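Local coordinates for protein mannitol dehydrogenase (Helicobacter pylori, PDB 3TWO) that probably catalyses the NADP(H)-dependent interconversion of cinnamyl alcohols and their aldehydes, as a zinc-containing cinnamyl-alcohol dehydrogenase, at residues K194-A198 and M199-V203; E301-D304 and F305-H309. One frame throughout, in Å; residues are numbered along the deposited sequence.

Interaction 1 of 2, residues K194-A198 and M199-V203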
ATOM      1  N   LYS B 194      19.439   5.604 -13.115  1.00 26.90           N
ATOM      2  CA  LYS B 194      19.976   6.847 -13.624  1.00 28.61           C
ATOM      3  C   LYS B 194      19.280   8.079 -13.069  1.00 28.56           C
ATOM      4  O   LYS B 194      19.948   9.023 -12.660  1.00 29.07           O
ATOM      5  CB  LYS B 194      19.971   6.883 -15.152  1.00 28.65           C
ATOM      6  CG  LYS B 194      20.955   5.857 -15.736  1.00 31.28           C
ATOM      7  CD  LYS B 194      20.495   5.385 -17.119  1.00 32.64           C
ATOM      8  CE  LYS B 194      21.613   4.726 -17.897  1.00 32.35           C
ATOM      9  NZ  LYS B 194      22.297   5.741 -18.714  1.00 33.83           N
ATOM     10  N   TYR B 195      17.954   8.067 -13.056  1.00 27.04           N
ATOM     11  CA  TYR B 195      17.220   9.204 -12.534  1.00 26.77           C
ATOM     12  C   TYR B 195      17.537   9.369 -11.050  1.00 25.87           C
ATOM     13  O   TYR B 195      17.801  10.467 -10.617  1.00 26.87           O
ATOM     14  CB  TYR B 195      15.676   9.051 -12.742  1.00 24.39           C
ATOM     15  CG  TYR B 195      15.244   9.187 -14.201  1.00 26.15           C
ATOM     16  CD1 TYR B 195      14.326   8.278 -14.787  1.00 26.07           C
ATOM     17  CD2 TYR B 195      15.734  10.228 -14.987  1.00 27.84           C
ATOM     18  CE1 TYR B 195      13.958   8.380 -16.116  1.00 23.50           C
ATOM     19  CE2 TYR B 195      15.343  10.378 -16.297  1.00 27.33           C
ATOM     20  CZ  TYR B 195      14.464   9.438 -16.867  1.00 27.40           C
ATOM     21  OH  TYR B 195      14.130   9.599 -18.203  1.00 23.95           O
ATOM     22  N   ALA B 196      17.473   8.290 -10.268  1.00 25.44           N
ATOM     23  CA  ALA B 196      17.709   8.450  -8.790  1.00 26.38           C
ATOM     24  C   ALA B 196      19.085   8.959  -8.494  1.00 27.18           C
ATOM     25  O   ALA B 196      19.230   9.832  -7.663  1.00 28.48           O
ATOM     26  CB  ALA B 196      17.416   7.169  -8.003  1.00 25.41           C
ATOM     27  N   VAL B 197      20.093   8.469  -9.214  1.00 26.29           N
ATOM     28  CA  VAL B 197      21.442   9.008  -9.053  1.00 26.67           C
ATOM     29  C   VAL B 197      21.487  10.498  -9.459  1.00 28.61           C
ATOM     30  O   VAL B 197      22.036  11.306  -8.716  1.00 29.18           O
ATOM     31  CB  VAL B 197      22.508   8.269  -9.911  1.00 25.66           C
ATOM     32  CG1 VAL B 197      23.957   8.995  -9.794  1.00 27.86           C
ATOM     33  CG2 VAL B 197      22.601   6.840  -9.522  1.00 25.30           C
ATOM     34  N   ALA B 198      20.918  10.868 -10.607  1.00 28.78           N
ATOM     35  CA  ALA B 198      20.889  12.284 -11.022  1.00 30.54           C
ATOM     36  C   ALA B 198      20.130  13.152  -9.995  1.00 32.01           C
ATOM     37  O   ALA B 198      20.384  14.338  -9.894  1.00 33.74           O
ATOM     38  CB  ALA B 198      20.224  12.407 -12.390  1.00 28.57           C
ATOM     39  N   MET B 199      19.194  12.561  -9.245  1.00 31.09           N
ATOM     40  CA  MET B 199      18.423  13.286  -8.241  1.00 31.34           C
ATOM     41  C   MET B 199      19.111  13.396  -6.870  1.00 32.06           C
ATOM     42  O   MET B 199      18.547  13.960  -5.944  1.00 30.77           O
ATOM     43  CB  MET B 199      17.039  12.643  -8.078  1.00 30.97           C
ATOM     44  CG  MET B 199      16.125  12.954  -9.253  1.00 31.59           C
ATOM     45  SD  MET B 199      14.627  11.950  -9.286  1.00 34.00           S
ATOM     46  CE  MET B 199      13.580  12.883  -8.159  1.00 45.45           C
ATOM     47  N   GLY B 200      20.322  12.846  -6.748  1.00 32.23           N
ATOM     48  CA  GLY B 200      21.077  12.918  -5.498  1.00 31.30           C
ATOM     49  C   GLY B 200      20.892  11.719  -4.564  1.00 31.21           C
ATOM     50  O   GLY B 200      21.398  11.751  -3.418  1.00 32.21           O
ATOM     51  N   ALA B 201      20.191  10.674  -5.017  1.00 28.23           N
ATOM     52  CA  ALA B 201      19.936   9.508  -4.165  1.00 27.65           C
ATOM     53  C   ALA B 201      21.150   8.640  -3.972  1.00 28.89           C
ATOM     54  O   ALA B 201      22.094   8.649  -4.771  1.00 28.36           O
ATOM     55  CB  ALA B 201      18.821   8.652  -4.690  1.00 25.75           C
ATOM     56  N   GLU B 202      21.106   7.876  -2.893  1.00 28.83           N
ATOM     57  CA  GLU B 202      22.068   6.847  -2.657  1.00 29.82           C
ATOM     58  C   GLU B 202      21.341   5.569  -3.110  1.00 28.60           C
ATOM     59  O   GLU B 202      20.329   5.199  -2.514  1.00 27.39           O
ATOM     60  CB  GLU B 202      22.443   6.810  -1.164  1.00 29.48           C
ATOM     61  CG  GLU B 202      23.605   5.974  -0.941  1.00 36.94           C
ATOM     62  CD  GLU B 202      24.132   5.984   0.520  1.00 46.22           C
ATOM     63  OE1 GLU B 202      25.355   5.813   0.649  1.00 53.98           O
ATOM     64  OE2 GLU B 202      23.382   6.151   1.519  1.00 47.17           O
ATOM     65  N   VAL B 203      21.878   4.891  -4.131  1.00 28.23           N
ATOM     66  CA  VAL B 203      21.097   3.888  -4.839  1.00 27.56           C
ATOM     67  C   VAL B 203      21.567   2.468  -4.595  1.00 28.43           C
ATOM     68  O   VAL B 203      22.766   2.166  -4.706  1.00 30.19           O
ATOM     69  CB  VAL B 203      21.097   4.204  -6.354  1.00 26.91           C
ATOM     70  CG1 VAL B 203      20.241   3.189  -7.150  1.00 24.10           C
ATOM     71  CG2 VAL B 203      20.569   5.626  -6.542  1.00 24.92           C
TER
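A196 and A201 close the C-terminal end of helix 187-198 as it turns into strand 202-206. Backbone hydrogen bonds come first. A201 N reaches back five residues to A196 O (2.9 Å, N-H...O 154°), while inside this loop G200 N bonds to V197 O at 3.0 Å. The two bonds, with G200 at positive phi (94°), make a Schellman motif; being glycine, G200 takes this backbone conformation easily. The inner bond is nearly straight at the hydrogen, but G200 N stands above the V197 carbonyl plane. M199 N is shared: it gives its main bond to Y195 O (2.9 Å) and a weak one to A196 O (3.2 Å), so A196 O is held by one good and one weak donor.

Apolar contacts follow the same fold-back. The CB atoms of A196 and A201 meet at 3.9 Å, the hydrophobic pairing usual across a Schellman motif, and both rest on V180 of strand 179-183. V203 points its side chain at the helix; with CG1 anti to its backbone N (chi1 -178°), it is CG2 that does the touching, 3.8 Å from A196 CB and 3.8 Å from V197 CG2. The V197 and V203 side chains cross at about a right angle. M199 lays its CG beside Y195 O (3.3 Å) and turns its far end away from the helix end; the side chain also touches K170 of helix 158-171. The ring of Y195 packs on that helix too, edge-to-face with Y166.

Together, the amides of M199, G200 and A201 serve the carbonyl oxygens of Y195, A196 and V197, while alanine CB atoms and valine methyls pack beside them where strand 202-206 follows the helix in this beta-alpha-beta unit.

Interaction 2 of 2, residues E301-D304 and F305-H309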
ATOM      1  N   GLU B 301       7.659  16.681 -19.820  1.00 28.84           N
ATOM      2  CA  GLU B 301       8.608  17.174 -18.852  1.00 29.75           C
ATOM      3  C   GLU B 301       9.798  16.203 -18.734  1.00 28.54           C
ATOM      4  O   GLU B 301      10.956  16.614 -18.680  1.00 28.31           O
ATOM      5  CB  GLU B 301       7.905  17.296 -17.493  1.00 30.66           C
ATOM      6  CG  GLU B 301       8.843  17.678 -16.326  1.00 32.17           C
ATOM      7  CD  GLU B 301       8.168  17.436 -14.945  1.00 32.72           C
ATOM      8  OE1 GLU B 301       8.808  16.811 -14.058  1.00 30.60           O
ATOM      9  OE2 GLU B 301       6.990  17.834 -14.786  1.00 32.23           O
ATOM     10  N   MET B 302       9.512  14.917 -18.705  1.00 28.02           N
ATOM     11  CA  MET B 302      10.579  13.884 -18.505  1.00 28.26           C
ATOM     12  C   MET B 302      11.529  13.823 -19.715  1.00 28.60           C
ATOM     13  O   MET B 302      12.779  13.806 -19.570  1.00 28.39           O
ATOM     14  CB  MET B 302       9.955  12.499 -18.182  1.00 26.77           C
ATOM     15  CG  MET B 302      10.895  11.263 -18.224  1.00 28.65           C
ATOM     16  SD  MET B 302      11.204  10.704 -19.942  1.00 29.69           S
ATOM     17  CE  MET B 302      12.743   9.949 -19.821  1.00 39.55           C
ATOM     18  N   VAL B 303      10.962  13.809 -20.909  1.00 27.21           N
ATOM     19  CA  VAL B 303      11.833  13.824 -22.095  1.00 28.31           C
ATOM     20  C   VAL B 303      12.713  15.069 -22.127  1.00 28.16           C
ATOM     21  O   VAL B 303      13.919  14.974 -22.386  1.00 27.39           O
ATOM     22  CB  VAL B 303      11.012  13.631 -23.436  1.00 28.97           C
ATOM     23  CG1 VAL B 303      11.879  13.969 -24.692  1.00 27.61           C
ATOM     24  CG2 VAL B 303      10.453  12.153 -23.497  1.00 26.52           C
ATOM     25  N   ASP B 304      12.126  16.232 -21.815  1.00 28.91           N
ATOM     26  CA  ASP B 304      12.903  17.492 -21.804  1.00 29.98           C
ATOM     27  C   ASP B 304      14.064  17.389 -20.808  1.00 30.40           C
ATOM     28  O   ASP B 304      15.193  17.823 -21.116  1.00 30.51           O
ATOM     29  CB  ASP B 304      12.011  18.716 -21.425  1.00 30.62           C
ATOM     30  CG  ASP B 304      10.958  19.044 -22.498  1.00 32.83           C
ATOM     31  OD1 ASP B 304      11.029  18.541 -23.644  1.00 32.85           O
ATOM     32  OD2 ASP B 304      10.013  19.768 -22.181  1.00 35.94           O
ATOM     33  N   PHE B 305      13.763  16.851 -19.606  1.00 29.43           N
ATOM     34  CA  PHE B 305      14.729  16.737 -18.532  1.00 29.72           C
ATOM     35  C   PHE B 305      15.869  15.817 -18.997  1.00 29.75           C
ATOM     36  O   PHE B 305      17.042  16.134 -18.822  1.00 29.16           O
ATOM     37  CB  PHE B 305      14.031  16.107 -17.292  1.00 29.39           C
ATOM     38  CG  PHE B 305      14.952  15.861 -16.115  1.00 30.65           C
ATOM     39  CD1 PHE B 305      15.355  16.901 -15.283  1.00 35.33           C
ATOM     40  CD2 PHE B 305      15.374  14.573 -15.798  1.00 33.51           C
ATOM     41  CE1 PHE B 305      16.207  16.666 -14.147  1.00 35.68           C
ATOM     42  CE2 PHE B 305      16.195  14.319 -14.663  1.00 30.82           C
ATOM     43  CZ  PHE B 305      16.616  15.376 -13.850  1.00 33.93           C
ATOM     44  N   SER B 306      15.488  14.690 -19.608  1.00 28.68           N
ATOM     45  CA  SER B 306      16.416  13.627 -19.917  1.00 29.90           C
ATOM     46  C   SER B 306      17.344  14.111 -21.007  1.00 30.59           C
ATOM     47  O   SER B 306      18.538  13.835 -20.986  1.00 32.34           O
ATOM     48  CB  SER B 306      15.649  12.368 -20.332  1.00 28.99           C
ATOM     49  OG  SER B 306      14.775  11.989 -19.278  1.00 26.98           O
ATOM     50  N   ILE B 307      16.822  14.889 -21.932  1.00 30.93           N
ATOM     51  CA  ILE B 307      17.676  15.338 -23.012  1.00 31.14           C
ATOM     52  C   ILE B 307      18.606  16.419 -22.476  1.00 32.90           C
ATOM     53  O   ILE B 307      19.807  16.439 -22.799  1.00 33.93           O
ATOM     54  CB  ILE B 307      16.871  15.873 -24.188  1.00 30.77           C
ATOM     55  CG1 ILE B 307      16.324  14.698 -24.991  1.00 30.17           C
ATOM     56  CG2 ILE B 307      17.733  16.913 -25.059  1.00 28.49           C
ATOM     57  CD1 ILE B 307      15.161  15.122 -26.005  1.00 29.74           C
ATOM     58  N   LYS B 308      18.057  17.315 -21.668  1.00 33.14           N
ATOM     59  CA  LYS B 308      18.869  18.352 -21.042  1.00 34.02           C
ATOM     60  C   LYS B 308      20.071  17.808 -20.240  1.00 33.88           C
ATOM     61  O   LYS B 308      21.190  18.316 -20.362  1.00 34.48           O
ATOM     62  CB  LYS B 308      18.012  19.219 -20.103  1.00 34.08           C
ATOM     63  CG  LYS B 308      18.826  20.406 -19.568  1.00 36.86           C
ATOM     64  CD  LYS B 308      18.174  20.994 -18.373  1.00 40.91           C
ATOM     65  CE  LYS B 308      18.678  22.409 -18.121  1.00 45.59           C
ATOM     66  NZ  LYS B 308      17.911  22.925 -16.927  1.00 48.41           N
ATOM     67  N   HIS B 309      19.843  16.796 -19.398  1.00 32.55           N
ATOM     68  CA  HIS B 309      20.909  16.288 -18.542  1.00 33.22           C
ATOM     69  C   HIS B 309      21.627  15.077 -19.146  1.00 33.60           C
ATOM     70  O   HIS B 309      22.466  14.439 -18.478  1.00 32.20           O
ATOM     71  CB  HIS B 309      20.337  15.991 -17.148  1.00 33.35           C
ATOM     72  CG  HIS B 309      19.902  17.239 -16.456  1.00 36.02           C
ATOM     73  ND1 HIS B 309      18.583  17.553 -16.239  1.00 40.07           N
ATOM     74  CD2 HIS B 309      20.610  18.316 -16.053  1.00 38.76           C
ATOM     75  CE1 HIS B 309      18.496  18.738 -15.663  1.00 40.05           C
ATOM     76  NE2 HIS B 309      19.714  19.225 -15.549  1.00 43.41           N
TER
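F305 sits one turn beyond E301 on helix 296-308, and F305 N donates to E301 O at 3.0 Å. Its CB lies close to the carbonyl oxygens of E301 and M302, and its ring, with CG anti to the backbone N (chi1 177°), swings away from this earlier turn toward Y195 and I311. The carboxylate of E301 is held elsewhere, by a hydrogen bond between OE1 and the hydroxyl of Y166.

S306 grips M302 twice. S306 N bonds to M302 O at 2.8 Å, and the hydroxyl OG donates to the same oxygen at 2.7 Å, arriving above the carbonyl plane. The first torsion of S306 (-58°) sets OG beside its own backbone N and thereby lets it fold back on the preceding turn. OG has a further partner in the hydroxyl of Y195 on helix 187-198.

I307 N bonds to V303 O at 2.9 Å. The I307 and V303 side chains run side by side in the same direction, and CD1 of I307 touches CG1 of V303 at 3.7 Å; I307 also touches A150 and Y312. K308 N then closes the next turn on D304 O at 3.0 Å, whereas OD1 of D304 is taken by NE2 of Q300.

At H309 the backbone N still bonds to F305 O (2.9 Å). The imidazole bends back as well: ND1 makes a weak bond to that oxygen and lies 3.2 Å above the plane of the F305 ring, toward its rim.

These i to i+4 bonds and contacts typify the final turns of an amphipathic alpha-helix, here packed against helices 158-171 and 187-198 and following, in sequence, strand 287-290 at one edge of the parallel sheet.

In the fold
Both interactions are local and partly buried, at or near helix C-termini in the zinc-binding dehydrogenase family region. Interaction 1 is a chain reversal joining helix to strand within a beta-alpha-beta unit; its bonds converge on the helix end, and alanines and valines make its apolar contacts. Interaction 2 keeps regular helical bonding, with one buried serine hydroxyl added on its inner face and charged residues on its exposed side. Y195 and S306 tie the two through a probable hydrogen bond, Y195 OH to S306 OG at 2.7 Å, and the F305 ring touches that of Y195. Helix 158-171 packs against both.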